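Local coordinates for surface layer protein (Geobacillus stearothermophilus, PDB 4UJ7), which probably self-assembles into the crystalline surface layer of the bacterial cell, this calcium-binding fragment comprising its domains 5 and 6, at residues A[13-19]-A[36-42]; A[50-56]-A[87-93]; A[157-162]-A[197-202]; A[169-173]-A[185-190]. Residue numbers count along the deposited sequence, not the author numbering.

Interaction 1. Residues A[13-19]-A[36-42]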
loop_
_atom_site.group_PDB
_atom_site.type_symbol
_atom_site.label_atom_id
_atom_site.label_comp_id
_atom_site.label_asym_id
_atom_site.label_seq_id
_atom_site.Cartn_x
_atom_site.Cartn_y
_atom_site.Cartn_z
ATOM N N PRO A 13 28.323 -5.821 1.972
ATOM C CA PRO A 13 27.175 -4.979 1.603
ATOM C C PRO A 13 27.063 -3.710 2.435
ATOM O O PRO A 13 27.228 -3.747 3.652
ATOM C CB PRO A 13 25.965 -5.895 1.855
ATOM C CG PRO A 13 26.520 -7.280 1.762
ATOM C CD PRO A 13 27.887 -7.174 2.372
ATOM N N VAL A 14 26.795 -2.600 1.746
ATOM C CA VAL A 14 26.587 -1.292 2.351
ATOM C C VAL A 14 25.307 -0.703 1.737
ATOM O O VAL A 14 24.961 -1.052 0.618
ATOM C CB VAL A 14 27.817 -0.378 2.071
ATOM C CG1 VAL A 14 27.952 -0.045 0.587
ATOM C CG2 VAL A 14 27.774 0.889 2.907
ATOM N N LEU A 15 24.601 0.176 2.450
ATOM C CA LEU A 15 23.455 0.863 1.809
ATOM C C LEU A 15 23.881 1.683 0.585
ATOM O O LEU A 15 24.776 2.519 0.695
ATOM C CB LEU A 15 22.722 1.778 2.800
ATOM C CG LEU A 15 21.502 2.531 2.237
ATOM C CD1 LEU A 15 20.377 1.576 1.833
ATOM C CD2 LEU A 15 20.977 3.567 3.226
ATOM N N GLU A 16 23.243 1.442 -0.562
ATOM C CA GLU A 16 23.533 2.157 -1.811
ATOM C C GLU A 16 22.371 3.034 -2.315
ATOM O O GLU A 16 22.589 4.163 -2.762
ATOM C CB GLU A 16 23.936 1.140 -2.885
ATOM C CG GLU A 16 24.352 1.752 -4.224
ATOM C CD GLU A 16 25.829 2.093 -4.291
ATOM O OE1 GLU A 16 26.556 1.834 -3.311
ATOM O OE2 GLU A 16 26.273 2.609 -5.344
ATOM N N THR A 17 21.141 2.508 -2.250
ATOM C CA THR A 17 19.969 3.138 -2.864
ATOM C C THR A 17 18.813 3.034 -1.853
ATOM O O THR A 17 18.566 1.939 -1.321
ATOM C CB THR A 17 19.577 2.400 -4.178
ATOM O OG1 THR A 17 20.677 2.441 -5.108
ATOM C CG2 THR A 17 18.343 3.018 -4.856
ATOM N N ILE A 18 18.137 4.158 -1.598
ATOM C CA ILE A 18 16.816 4.140 -0.941
ATOM C C ILE A 18 15.795 4.109 -2.066
ATOM O O ILE A 18 15.359 5.166 -2.532
ATOM C CB ILE A 18 16.576 5.354 -0.019
ATOM C CG1 ILE A 18 17.697 5.438 1.014
ATOM C CG2 ILE A 18 15.210 5.272 0.700
ATOM C CD1 ILE A 18 17.665 6.698 1.860
ATOM N N ALA A 19 15.427 2.907 -2.504
ATOM C CA ALA A 19 14.483 2.765 -3.600
ATOM C C ALA A 19 13.058 3.154 -3.174
ATOM O O ALA A 19 12.669 2.938 -2.024
ATOM C CB ALA A 19 14.514 1.344 -4.154
ATOM N N LYS A 36 6.040 3.037 -1.061
ATOM C CA LYS A 36 6.947 2.074 -0.469
ATOM C C LYS A 36 8.395 2.410 -0.667
ATOM O O LYS A 36 8.791 2.874 -1.735
ATOM C CB LYS A 36 6.673 0.678 -1.004
ATOM C CG LYS A 36 5.405 0.086 -0.409
ATOM C CD LYS A 36 5.090 -1.247 -1.045
ATOM C CE LYS A 36 3.905 -1.878 -0.339
ATOM N NZ LYS A 36 3.446 -3.041 -1.137
ATOM N N VAL A 37 9.157 2.171 0.386
ATOM C CA VAL A 37 10.606 2.327 0.378
ATOM C C VAL A 37 11.221 0.942 0.496
ATOM O O VAL A 37 10.764 0.119 1.297
ATOM C CB VAL A 37 11.051 3.193 1.586
ATOM C CG1 VAL A 37 12.530 2.987 1.911
ATOM C CG2 VAL A 37 10.716 4.643 1.313
ATOM N N THR A 38 12.265 0.692 -0.294
ATOM C CA THR A 38 13.071 -0.528 -0.139
ATOM C C THR A 38 14.555 -0.172 -0.143
ATOM O O THR A 38 15.062 0.390 -1.104
ATOM C CB THR A 38 12.810 -1.593 -1.226
ATOM O OG1 THR A 38 11.406 -1.834 -1.373
ATOM C CG2 THR A 38 13.479 -2.913 -0.841
ATOM N N LEU A 39 15.234 -0.499 0.951
ATOM C CA LEU A 39 16.665 -0.200 1.091
ATOM C C LEU A 39 17.469 -1.256 0.373
ATOM O O LEU A 39 17.219 -2.434 0.568
ATOM C CB LEU A 39 17.075 -0.171 2.574
ATOM C CG LEU A 39 16.365 0.827 3.497
ATOM C CD1 LEU A 39 16.986 0.821 4.882
ATOM C CD2 LEU A 39 16.360 2.237 2.939
ATOM N N LYS A 40 18.404 -0.839 -0.485
ATOM C CA LYS A 40 19.186 -1.778 -1.285
ATOM C C LYS A 40 20.691 -1.558 -1.165
ATOM O O LYS A 40 21.160 -0.437 -1.048
ATOM C CB LYS A 40 18.742 -1.752 -2.761
ATOM C CG LYS A 40 17.316 -2.254 -2.970
ATOM C CD LYS A 40 16.848 -2.124 -4.410
ATOM C CE LYS A 40 15.410 -2.600 -4.543
ATOM N NZ LYS A 40 14.921 -2.563 -5.956
ATOM N N ASP A 41 21.436 -2.653 -1.192
ATOM C CA ASP A 41 22.892 -2.568 -1.218
ATOM C C ASP A 41 23.419 -2.328 -2.633
ATOM O O ASP A 41 22.641 -2.152 -3.573
ATOM C CB ASP A 41 23.562 -3.774 -0.536
ATOM C CG ASP A 41 23.345 -5.098 -1.268
ATOM O OD1 ASP A 41 23.046 -5.132 -2.479
ATOM O OD2 ASP A 41 23.475 -6.138 -0.595
ATOM N N GLN A 42 24.747 -2.320 -2.764
ATOM C CA GLN A 42 25.390 -1.999 -4.049
ATOM C C GLN A 42 25.176 -3.086 -5.108
ATOM O O GLN A 42 25.402 -2.862 -6.300
ATOM C CB GLN A 42 26.885 -1.672 -3.861
ATOM C CG GLN A 42 27.782 -2.828 -3.418
ATOM C CD GLN A 42 27.949 -2.938 -1.907
ATOM O OE1 GLN A 42 26.973 -2.999 -1.157
ATOM N NE2 GLN A 42 29.201 -2.978 -1.454
HETATM O O HOH W 1 21.629 -0.300 -5.441
#
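Strand 15-19, at the edge of one sheet of an Ig-like (BIG2) beta sandwich, runs antiparallel to its neighbour 36-41, their axes 4.5 Å apart at closest approach and 151° between directions. Thr38 and Ala19 make a hydrogen-bonded pair, with Thr38 N to Ala19 O and Ala19 N to Thr38 O both 2.9 Å; Ile18 and Leu39 follow as a non-hydrogen-bonded pair. At the next position a classic beta bulge interrupts the regular pairing: Glu16 N (2.8 Å) and Thr17 N (3.2 Å) both donate to Lys40 O, while Lys40 N returns a bond of 2.9 Å to Thr17 O. Glu16, with phi/psi of -114/-43°, is the extra residue.

On the inner face Ile18 CG2 meets Val37 CG1 at 3.7 Å and Leu39 CD2 at 3.9 Å. Ile18 and Val37 also pack on Ile91 of the facing sheet, so this row belongs to the sandwich core. The end of Leu15 comes back to put CD1 3.8 Å from Leu39 CB. Thr17, Ala19, Thr38 and Lys40 lie on the other face, where the extended Lys40 side chain brings CE to 4.1 Å from Ala19 CB. A water joins Thr17 OG1 (2.9 Å) to Asp41 O (2.8 Å). Beyond the bulge the side chain of Gln42 takes over from the backbone: its OE1 accepts a 2.9 Å hydrogen bond from Val14 N.

Interaction 2. Residues A[50-56]-A[87-93]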
loop_
_atom_site.group_PDB
_atom_site.type_symbol
_atom_site.label_atom_id
_atom_site.label_comp_id
_atom_site.label_asym_id
_atom_site.label_seq_id
_atom_site.Cartn_x
_atom_site.Cartn_y
_atom_site.Cartn_z
ATOM N N ASN A 50 17.734 1.563 9.251
ATOM C CA ASN A 50 16.669 2.418 9.789
ATOM C C ASN A 50 16.497 3.651 8.936
ATOM O O ASN A 50 17.444 4.049 8.223
ATOM C CB ASN A 50 16.982 2.810 11.233
ATOM C CG ASN A 50 17.375 1.611 12.079
ATOM O OD1 ASN A 50 16.739 0.550 12.009
ATOM N ND2 ASN A 50 18.452 1.750 12.843
ATOM N N VAL A 51 15.304 4.254 8.984
ATOM C CA VAL A 51 15.002 5.431 8.163
ATOM C C VAL A 51 14.292 6.537 8.938
ATOM O O VAL A 51 13.473 6.277 9.840
ATOM C CB VAL A 51 14.153 5.107 6.896
ATOM C CG1 VAL A 51 14.897 4.180 5.945
ATOM C CG2 VAL A 51 12.783 4.543 7.252
ATOM N N ASN A 52 14.618 7.775 8.577
ATOM C CA ASN A 52 13.873 8.954 8.980
ATOM C C ASN A 52 13.109 9.518 7.825
ATOM O O ASN A 52 13.589 9.511 6.683
ATOM C CB ASN A 52 14.820 10.031 9.467
ATOM C CG ASN A 52 15.316 9.745 10.825
ATOM O OD1 ASN A 52 14.570 9.930 11.824
ATOM N ND2 ASN A 52 16.544 9.246 10.903
ATOM N N VAL A 53 11.907 9.990 8.104
ATOM C CA VAL A 53 11.080 10.690 7.131
ATOM C C VAL A 53 10.670 12.025 7.726
ATOM O O VAL A 53 10.216 12.098 8.885
ATOM C CB VAL A 53 9.820 9.891 6.669
ATOM C CG1 VAL A 53 10.247 8.629 5.933
ATOM C CG2 VAL A 53 8.879 9.586 7.842
ATOM N N THR A 54 10.846 13.069 6.931
ATOM C CA THR A 54 10.519 14.429 7.343
ATOM C C THR A 54 9.893 15.191 6.189
ATOM O O THR A 54 10.323 15.075 5.034
ATOM C CB THR A 54 11.762 15.227 7.805
ATOM O OG1 THR A 54 12.764 15.211 6.782
ATOM C CG2 THR A 54 12.334 14.680 9.105
ATOM N N SER A 55 8.863 15.961 6.508
ATOM C CA SER A 55 8.260 16.882 5.559
ATOM C C SER A 55 8.949 18.216 5.732
ATOM O O SER A 55 9.156 18.678 6.859
ATOM C CB SER A 55 6.777 17.056 5.833
ATOM O OG SER A 55 6.275 18.111 5.040
ATOM N N ASP A 56 9.252 18.857 4.623
ATOM C CA ASP A 56 9.980 20.092 4.701
ATOM C C ASP A 56 9.039 21.304 4.831
ATOM O O ASP A 56 9.501 22.442 4.910
ATOM C CB ASP A 56 11.004 20.134 3.565
ATOM C CG ASP A 56 11.977 18.939 3.637
ATOM O OD1 ASP A 56 12.774 18.874 4.598
ATOM O OD2 ASP A 56 11.937 18.046 2.761
ATOM N N THR A 87 5.545 20.645 -1.482
ATOM C CA THR A 87 6.692 20.464 -0.598
ATOM C C THR A 87 7.460 19.193 -0.968
ATOM O O THR A 87 7.300 18.677 -2.070
ATOM C CB THR A 87 6.304 20.512 0.909
ATOM O OG1 THR A 87 7.492 20.605 1.704
ATOM C CG2 THR A 87 5.484 19.291 1.333
ATOM N N THR A 88 8.318 18.713 -0.073
ATOM C CA THR A 88 9.084 17.495 -0.313
ATOM C C THR A 88 9.116 16.651 0.971
ATOM O O THR A 88 9.084 17.217 2.082
ATOM C CB THR A 88 10.519 17.792 -0.835
ATOM O OG1 THR A 88 11.327 18.334 0.206
ATOM C CG2 THR A 88 10.502 18.808 -1.993
ATOM N N ILE A 89 9.097 15.329 0.822
ATOM C CA ILE A 89 9.412 14.379 1.895
ATOM C C ILE A 89 10.881 13.975 1.739
ATOM O O ILE A 89 11.300 13.470 0.680
ATOM C CB ILE A 89 8.565 13.065 1.870
ATOM C CG1 ILE A 89 7.043 13.296 1.925
ATOM C CG2 ILE A 89 8.987 12.114 3.002
ATOM C CD1 ILE A 89 6.571 14.303 2.965
ATOM N N THR A 90 11.668 14.195 2.783
ATOM C CA THR A 90 13.050 13.748 2.790
ATOM C C THR A 90 13.135 12.437 3.553
ATOM O O THR A 90 12.718 12.346 4.717
ATOM C CB THR A 90 14.000 14.811 3.402
ATOM O OG1 THR A 90 13.934 16.016 2.629
ATOM C CG2 THR A 90 15.437 14.298 3.444
ATOM N N ILE A 91 13.650 11.400 2.898
ATOM C CA ILE A 91 13.852 10.098 3.516
ATOM C C ILE A 91 15.357 9.921 3.648
ATOM O O ILE A 91 16.074 9.992 2.646
ATOM C CB ILE A 91 13.230 9.002 2.626
ATOM C CG1 ILE A 91 11.735 9.276 2.435
ATOM C CG2 ILE A 91 13.477 7.650 3.222
ATOM C CD1 ILE A 91 11.199 8.731 1.134
ATOM N N LYS A 92 15.842 9.706 4.871
ATOM C CA LYS A 92 17.286 9.636 5.133
ATOM C C LYS A 92 17.658 8.380 5.903
ATOM O O LYS A 92 16.952 7.963 6.852
ATOM C CB LYS A 92 17.755 10.871 5.917
ATOM C CG LYS A 92 19.242 11.206 5.818
ATOM C CD LYS A 92 19.512 12.648 6.278
ATOM C CE LYS A 92 19.054 13.686 5.251
ATOM N NZ LYS A 92 18.846 15.097 5.727
ATOM N N SER A 93 18.777 7.787 5.515
ATOM C CA SER A 93 19.396 6.697 6.258
ATOM C C SER A 93 20.913 6.818 6.144
ATOM O O SER A 93 21.452 6.709 5.047
ATOM C CB SER A 93 18.943 5.352 5.710
ATOM O OG SER A 93 19.414 4.322 6.553
HETATM O O HOH W 2 14.465 12.791 7.084
#
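In the second sheet of the same Ig-like sandwich, edge strand 52-55 pairs antiparallel with strand 87-93, the axes 4.6 Å apart and at 164°. Asn52-Lys92 and Thr54-Thr90 are hydrogen-bonded pairs: Asn52 N to Lys92 O and Lys92 N to Asn52 O are both 2.9 Å, Thr54 N to Thr90 O is 3.0 Å and Thr90 N to Thr54 O 2.8 Å.

Val53 (m) and Ile91 (m, t) turn into the sandwich, with Val53 CG1 3.9 Å from Ile91 CG1. Ile89 adopts m, m, which brings its CD1 back to 4.0 Å from Ser55 CB. Val53 rests on Val63 and Val77 of the facing sheet, and Ile91 on Phe35 and Val37 of strand 32-41.

The opposite face is polar. Thr54 is p and Thr90 m; a water links Thr54 OG1 and Thr90 O, 3.0 Å from each. The m rotamer also leaves Thr90 OG1 able to bond both Lys99 and Asp56. Before strand 52-55, Ser93 OG (t) donates to Asn50 O at 2.6 Å; after it, Asp56 (m) donates from N to Thr88 O (3.0 Å), and its carboxylate folds back so that OD2 accepts from Thr88 OG1 at 2.6 Å and from Thr90 OG1 at 2.9 Å.

Interaction 3. Residues A[157-162]-A[197-202]; sequences VTITSE and ETLTVK. With CA (calcium ion), chain D.
Two extended segments run antiparallel, the axes of strands 158-160 and 197-202 being 4.7 Å apart and at 159°. Glu197 (chi1 t, chi2 p) chelates a calcium ion through OE1 (2.6 Å) and OE2 (2.5 Å); Glu162 (p, t) adds OE2 at 2.3 Å, a water contributes at 2.4 Å, and Asp165, Asn167 and Val169 complete the site. Another water bridges Glu197 OE2 (2.7 Å) and Ser161 OG (2.8 Å). Here the segments separate: Thr198 O reaches Glu162 N through a water, at 2.7 and 2.9 Å respectively. Leu199 (m, t) points into the sandwich core of the second Ig-like (BIG2) domain, its CB 3.8 Å from Ile159 CG2 and its CD2 3.8 Å from Ser161 CB. Thr200 pairs with Thr160, N to O 2.8 Å and O to N 3.1 Å. Val201 (t) opposes Ile159 (m, t) across a non-hydrogen-bonded pair, CG2 to CG1 4.0 Å. Lys202 pairs with Thr158, N to O 2.9 Å and O to N 2.8 Å.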
loop_
_atom_site.group_PDB
_atom_site.type_symbol
_atom_site.label_atom_id
_atom_site.label_comp_id
_atom_site.label_asym_id
_atom_site.label_seq_id
_atom_site.Cartn_x
_atom_site.Cartn_y
_atom_site.Cartn_z
ATOM N N VAL A 157 -17.071 0.076 -1.065
ATOM C CA VAL A 157 -17.023 -0.974 -2.073
ATOM C C VAL A 157 -17.352 -2.322 -1.442
ATOM O O VAL A 157 -17.343 -2.468 -0.216
ATOM C CB VAL A 157 -15.649 -1.048 -2.801
ATOM C CG1 VAL A 157 -15.278 0.284 -3.445
ATOM C CG2 VAL A 157 -14.530 -1.503 -1.865
ATOM N N THR A 158 -17.660 -3.300 -2.290
ATOM C CA THR A 158 -17.753 -4.687 -1.870
ATOM C C THR A 158 -16.726 -5.486 -2.683
ATOM O O THR A 158 -16.590 -5.275 -3.890
ATOM C CB THR A 158 -19.187 -5.222 -2.073
ATOM O OG1 THR A 158 -20.098 -4.348 -1.400
ATOM C CG2 THR A 158 -19.344 -6.626 -1.514
ATOM N N ILE A 159 -15.967 -6.354 -2.005
ATOM C CA ILE A 159 -14.940 -7.180 -2.664
ATOM C C ILE A 159 -15.272 -8.655 -2.433
ATOM O O ILE A 159 -15.452 -9.094 -1.296
ATOM C CB ILE A 159 -13.513 -6.842 -2.161
ATOM C CG1 ILE A 159 -13.211 -5.363 -2.457
ATOM C CG2 ILE A 159 -12.463 -7.717 -2.845
ATOM C CD1 ILE A 159 -11.819 -4.906 -2.071
ATOM N N THR A 160 -15.354 -9.408 -3.530
ATOM C CA THR A 160 -15.751 -10.814 -3.487
ATOM C C THR A 160 -14.853 -11.680 -4.363
ATOM O O THR A 160 -14.235 -11.199 -5.316
ATOM C CB THR A 160 -17.199 -11.007 -3.992
ATOM O OG1 THR A 160 -17.324 -10.488 -5.321
ATOM C CG2 THR A 160 -18.204 -10.302 -3.064
ATOM N N SER A 161 -14.794 -12.964 -4.029
ATOM C CA SER A 161 -14.188 -13.967 -4.895
ATOM C C SER A 161 -15.302 -14.804 -5.508
ATOM O O SER A 161 -16.473 -14.649 -5.151
ATOM C CB SER A 161 -13.268 -14.866 -4.077
ATOM O OG SER A 161 -14.000 -15.524 -3.051
ATOM N N GLU A 162 -14.929 -15.733 -6.387
ATOM C CA GLU A 162 -15.915 -16.616 -7.012
ATOM C C GLU A 162 -16.824 -17.297 -5.972
ATOM O O GLU A 162 -16.367 -17.716 -4.904
ATOM C CB GLU A 162 -15.233 -17.663 -7.904
ATOM C CG GLU A 162 -14.219 -18.533 -7.169
ATOM C CD GLU A 162 -13.512 -19.551 -8.028
ATOM O OE1 GLU A 162 -13.835 -19.646 -9.246
ATOM O OE2 GLU A 162 -12.620 -20.250 -7.500
ATOM N N GLU A 197 -6.084 -16.026 -7.081
ATOM C CA GLU A 197 -7.527 -15.923 -6.907
ATOM C C GLU A 197 -7.981 -14.517 -7.275
ATOM O O GLU A 197 -7.483 -13.539 -6.714
ATOM C CB GLU A 197 -7.913 -16.271 -5.459
ATOM C CG GLU A 197 -9.418 -16.294 -5.177
ATOM C CD GLU A 197 -10.138 -17.532 -5.673
ATOM O OE1 GLU A 197 -9.582 -18.303 -6.488
ATOM O OE2 GLU A 197 -11.281 -17.752 -5.217
ATOM N N THR A 198 -8.906 -14.413 -8.224
ATOM C CA THR A 198 -9.405 -13.126 -8.699
ATOM C C THR A 198 -10.450 -12.546 -7.746
ATOM O O THR A 198 -11.478 -13.180 -7.476
ATOM C CB THR A 198 -9.986 -13.261 -10.130
ATOM O OG1 THR A 198 -8.948 -13.727 -10.991
ATOM C CG2 THR A 198 -10.479 -11.912 -10.651
ATOM N N LEU A 199 -10.193 -11.342 -7.236
ATOM C CA LEU A 199 -11.199 -10.610 -6.471
ATOM C C LEU A 199 -11.834 -9.522 -7.299
ATOM O O LEU A 199 -11.149 -8.784 -7.989
ATOM C CB LEU A 199 -10.585 -9.995 -5.209
ATOM C CG LEU A 199 -9.814 -10.959 -4.311
ATOM C CD1 LEU A 199 -9.247 -10.232 -3.092
ATOM C CD2 LEU A 199 -10.701 -12.124 -3.874
ATOM N N THR A 200 -13.154 -9.413 -7.202
ATOM C CA THR A 200 -13.914 -8.406 -7.950
ATOM C C THR A 200 -14.344 -7.287 -7.022
ATOM O O THR A 200 -14.900 -7.540 -5.944
ATOM C CB THR A 200 -15.127 -9.045 -8.668
ATOM O OG1 THR A 200 -14.644 -10.088 -9.522
ATOM C CG2 THR A 200 -15.877 -8.021 -9.516
ATOM N N VAL A 201 -14.090 -6.046 -7.445
ATOM C CA VAL A 201 -14.407 -4.879 -6.641
ATOM C C VAL A 201 -15.615 -4.158 -7.246
ATOM O O VAL A 201 -15.572 -3.749 -8.409
ATOM C CB VAL A 201 -13.207 -3.900 -6.629
ATOM C CG1 VAL A 201 -13.498 -2.703 -5.748
ATOM C CG2 VAL A 201 -11.931 -4.603 -6.179
ATOM N N LYS A 202 -16.666 -4.005 -6.448
ATOM C CA LYS A 202 -17.912 -3.388 -6.911
ATOM C C LYS A 202 -18.292 -2.190 -6.058
ATOM O O LYS A 202 -18.073 -2.183 -4.850
ATOM C CB LYS A 202 -19.054 -4.412 -6.883
ATOM C CG LYS A 202 -18.948 -5.485 -7.962
ATOM C CD LYS A 202 -20.271 -6.217 -8.095
ATOM C CE LYS A 202 -20.095 -7.561 -8.773
ATOM N NZ LYS A 202 -21.300 -8.396 -8.516
HETATM CA CA CA D . -11.179 -20.205 -5.721
HETATM O O HOH W 3 -17.892 -7.654 -5.361
HETATM O O HOH W 4 -12.083 -17.570 -2.629
HETATM O O HOH W 5 -12.247 -15.820 -7.492
HETATM O O HOH W 6 -12.923 -19.934 -4.071
#

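Interaction 4. Residues A[169-173]-A[185-190]; sequences VIVNA and VITDNG. With CA (calcium ion), chain D.
This is a surface contact at the open end of the beta hairpin formed by strands 171-178 and 181-188 in the second Ig-like (BIG2) domain, beside a calcium site. Strands 171-173 and 185-188 are antiparallel, axes 4.5 Å apart and at 158°. Asn172 and Thr187 form the hydrogen-bonded pair, Asn172 N to Thr187 O 2.8 Å and Thr187 N to Asn172 O 2.9 Å, between the non-hydrogen-bonded pairs Ala173-Ile186 and Val171-Asp188, each with a CA-CA distance of 4.5 Å. Past the strand ends, Asn189 N still donates to Ile170 O at 2.8 Å.

Ile186 (m, m) faces the sandwich interior, placing CG2 3.7 Å from Val171 CB and CD1 3.6 Å from Ala173 CB; Leu199 packs against both Val171 and Ile186. The polar side is hydrated. Asn172 (m) and Asn189 (t) share a water lying 3.1 Å from Asn172 OD1, 3.0 Å from Asn189 ND2 and 2.9 Å from Val171 O. A second water sits 2.9 Å from Asn172 ND2, 2.6 Å from Thr187 OG1 and 2.8 Å from Asp188 O. Gly190 follows in a left-handed conformation (phi/psi 77/32°), its O 3.8 Å from Ile170 CD1. On the other segment Val169, whose side chain points away from 185-190, gives its backbone to the metal: Val169 O binds calcium at 2.3 Å, next to a water ligand 2.4 Å from the ion.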
loop_
_atom_site.group_PDB
_atom_site.type_symbol
_atom_site.label_atom_id
_atom_site.label_comp_id
_atom_site.label_asym_id
_atom_site.label_seq_id
_atom_site.Cartn_x
_atom_site.Cartn_y
_atom_site.Cartn_z
ATOM N N VAL A 169 -8.162 -22.607 -4.437
ATOM C CA VAL A 169 -7.677 -21.439 -3.684
ATOM C C VAL A 169 -8.907 -20.733 -3.158
ATOM O O VAL A 169 -9.759 -20.293 -3.930
ATOM C CB VAL A 169 -6.859 -20.479 -4.579
ATOM C CG1 VAL A 169 -6.277 -19.324 -3.761
ATOM C CG2 VAL A 169 -5.733 -21.234 -5.273
ATOM N N ILE A 170 -8.990 -20.630 -1.833
ATOM C CA ILE A 170 -10.202 -20.146 -1.182
ATOM C C ILE A 170 -9.812 -19.107 -0.139
ATOM O O ILE A 170 -9.001 -19.397 0.771
ATOM C CB ILE A 170 -11.024 -21.306 -0.561
ATOM C CG1 ILE A 170 -11.154 -22.462 -1.571
ATOM C CG2 ILE A 170 -12.396 -20.788 -0.152
ATOM C CD1 ILE A 170 -11.591 -23.779 -0.955
ATOM N N VAL A 171 -10.376 -17.904 -0.282
ATOM C CA VAL A 171 -10.059 -16.810 0.647
ATOM C C VAL A 171 -11.311 -16.123 1.172
ATOM O O VAL A 171 -12.371 -16.177 0.535
ATOM C CB VAL A 171 -9.130 -15.742 0.010
ATOM C CG1 VAL A 171 -7.802 -16.351 -0.400
ATOM C CG2 VAL A 171 -9.788 -15.078 -1.189
ATOM N N ASN A 172 -11.175 -15.514 2.344
ATOM C CA ASN A 172 -12.208 -14.634 2.896
ATOM C C ASN A 172 -11.797 -13.196 2.744
ATOM O O ASN A 172 -10.614 -12.882 2.834
ATOM C CB ASN A 172 -12.450 -14.944 4.373
ATOM C CG ASN A 172 -13.444 -16.081 4.577
ATOM O OD1 ASN A 172 -14.375 -16.270 3.782
ATOM N ND2 ASN A 172 -13.260 -16.833 5.645
ATOM N N ALA A 173 -12.772 -12.326 2.500
ATOM C CA ALA A 173 -12.538 -10.891 2.334
ATOM C C ALA A 173 -13.428 -10.174 3.318
ATOM O O ALA A 173 -14.661 -10.372 3.306
ATOM C CB ALA A 173 -12.860 -10.462 0.914
ATOM N N VAL A 185 -9.378 -6.851 4.322
ATOM C CA VAL A 185 -8.393 -7.840 4.754
ATOM C C VAL A 185 -8.773 -9.186 4.165
ATOM O O VAL A 185 -9.890 -9.681 4.368
ATOM C CB VAL A 185 -8.302 -7.895 6.287
ATOM C CG1 VAL A 185 -7.283 -8.939 6.729
ATOM C CG2 VAL A 185 -7.932 -6.525 6.844
ATOM N N ILE A 186 -7.824 -9.765 3.436
ATOM C CA ILE A 186 -8.023 -11.048 2.761
ATOM C C ILE A 186 -7.229 -12.121 3.517
ATOM O O ILE A 186 -6.033 -11.949 3.778
ATOM C CB ILE A 186 -7.524 -10.975 1.288
ATOM C CG1 ILE A 186 -7.936 -9.658 0.588
ATOM C CG2 ILE A 186 -8.008 -12.204 0.520
ATOM C CD1 ILE A 186 -9.429 -9.399 0.593
ATOM N N THR A 187 -7.879 -13.230 3.863
ATOM C CA THR A 187 -7.201 -14.325 4.576
ATOM C C THR A 187 -7.544 -15.667 3.941
ATOM O O THR A 187 -8.541 -15.786 3.222
ATOM C CB THR A 187 -7.615 -14.359 6.052
ATOM O OG1 THR A 187 -9.045 -14.395 6.134
ATOM C CG2 THR A 187 -7.070 -13.131 6.828
ATOM N N ASP A 188 -6.712 -16.674 4.194
ATOM C CA ASP A 188 -6.962 -18.049 3.724
ATOM C C ASP A 188 -8.227 -18.584 4.391
ATOM O O ASP A 188 -8.486 -18.327 5.565
ATOM C CB ASP A 188 -5.769 -18.927 4.087
ATOM C CG ASP A 188 -5.836 -20.318 3.478
ATOM O OD1 ASP A 188 -6.563 -20.527 2.493
ATOM O OD2 ASP A 188 -5.074 -21.197 3.967
ATOM N N ASN A 189 -9.014 -19.322 3.611
ATOM C CA ASN A 189 -10.173 -20.056 4.124
ATOM C C ASN A 189 -10.173 -21.480 3.582
ATOM O O ASN A 189 -11.052 -21.863 2.815
ATOM C CB ASN A 189 -11.467 -19.340 3.706
ATOM C CG ASN A 189 -12.709 -19.961 4.328
ATOM O OD1 ASN A 189 -12.654 -20.531 5.417
ATOM N ND2 ASN A 189 -13.838 -19.841 3.637
ATOM N N GLY A 190 -9.182 -22.260 3.985
ATOM C CA GLY A 190 -9.092 -23.679 3.595
ATOM C C GLY A 190 -8.613 -23.984 2.187
ATOM O O GLY A 190 -9.012 -25.008 1.612
HETATM CA CA CA D . -11.179 -20.205 -5.721
HETATM O O HOH W 7 -14.358 -18.116 1.280
HETATM O O HOH W 8 -10.518 -16.563 6.434
HETATM O O HOH W 6 -12.923 -19.934 -4.071
#

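How the interactions relate
Interactions 1 and 2 lie in the two facing sheets of the first Ig-like domain and meet through its core: Leu39 CD2 is 3.9 Å from Val51 CG1, and Ile18 CD1 is 3.7 Å from Ile91 O. Interactions 3 and 4 are related similarly in the second domain, centres 33 to 36 Å away, with Leu199 CD1 3.8 Å from Ile186 CD1. Interaction 4 is nested within the loop closed by interaction 3, and both supply ligands to one calcium ion. Interactions 1 to 3 are partly buried, whereas interaction 4 is a surface contact. Gln42, Asp56 and Ser93 extend the first domain's backbone pairing by side-chain hydrogen bonds; in the second, the ends near calcium also draw on metal ligands and bridging waters.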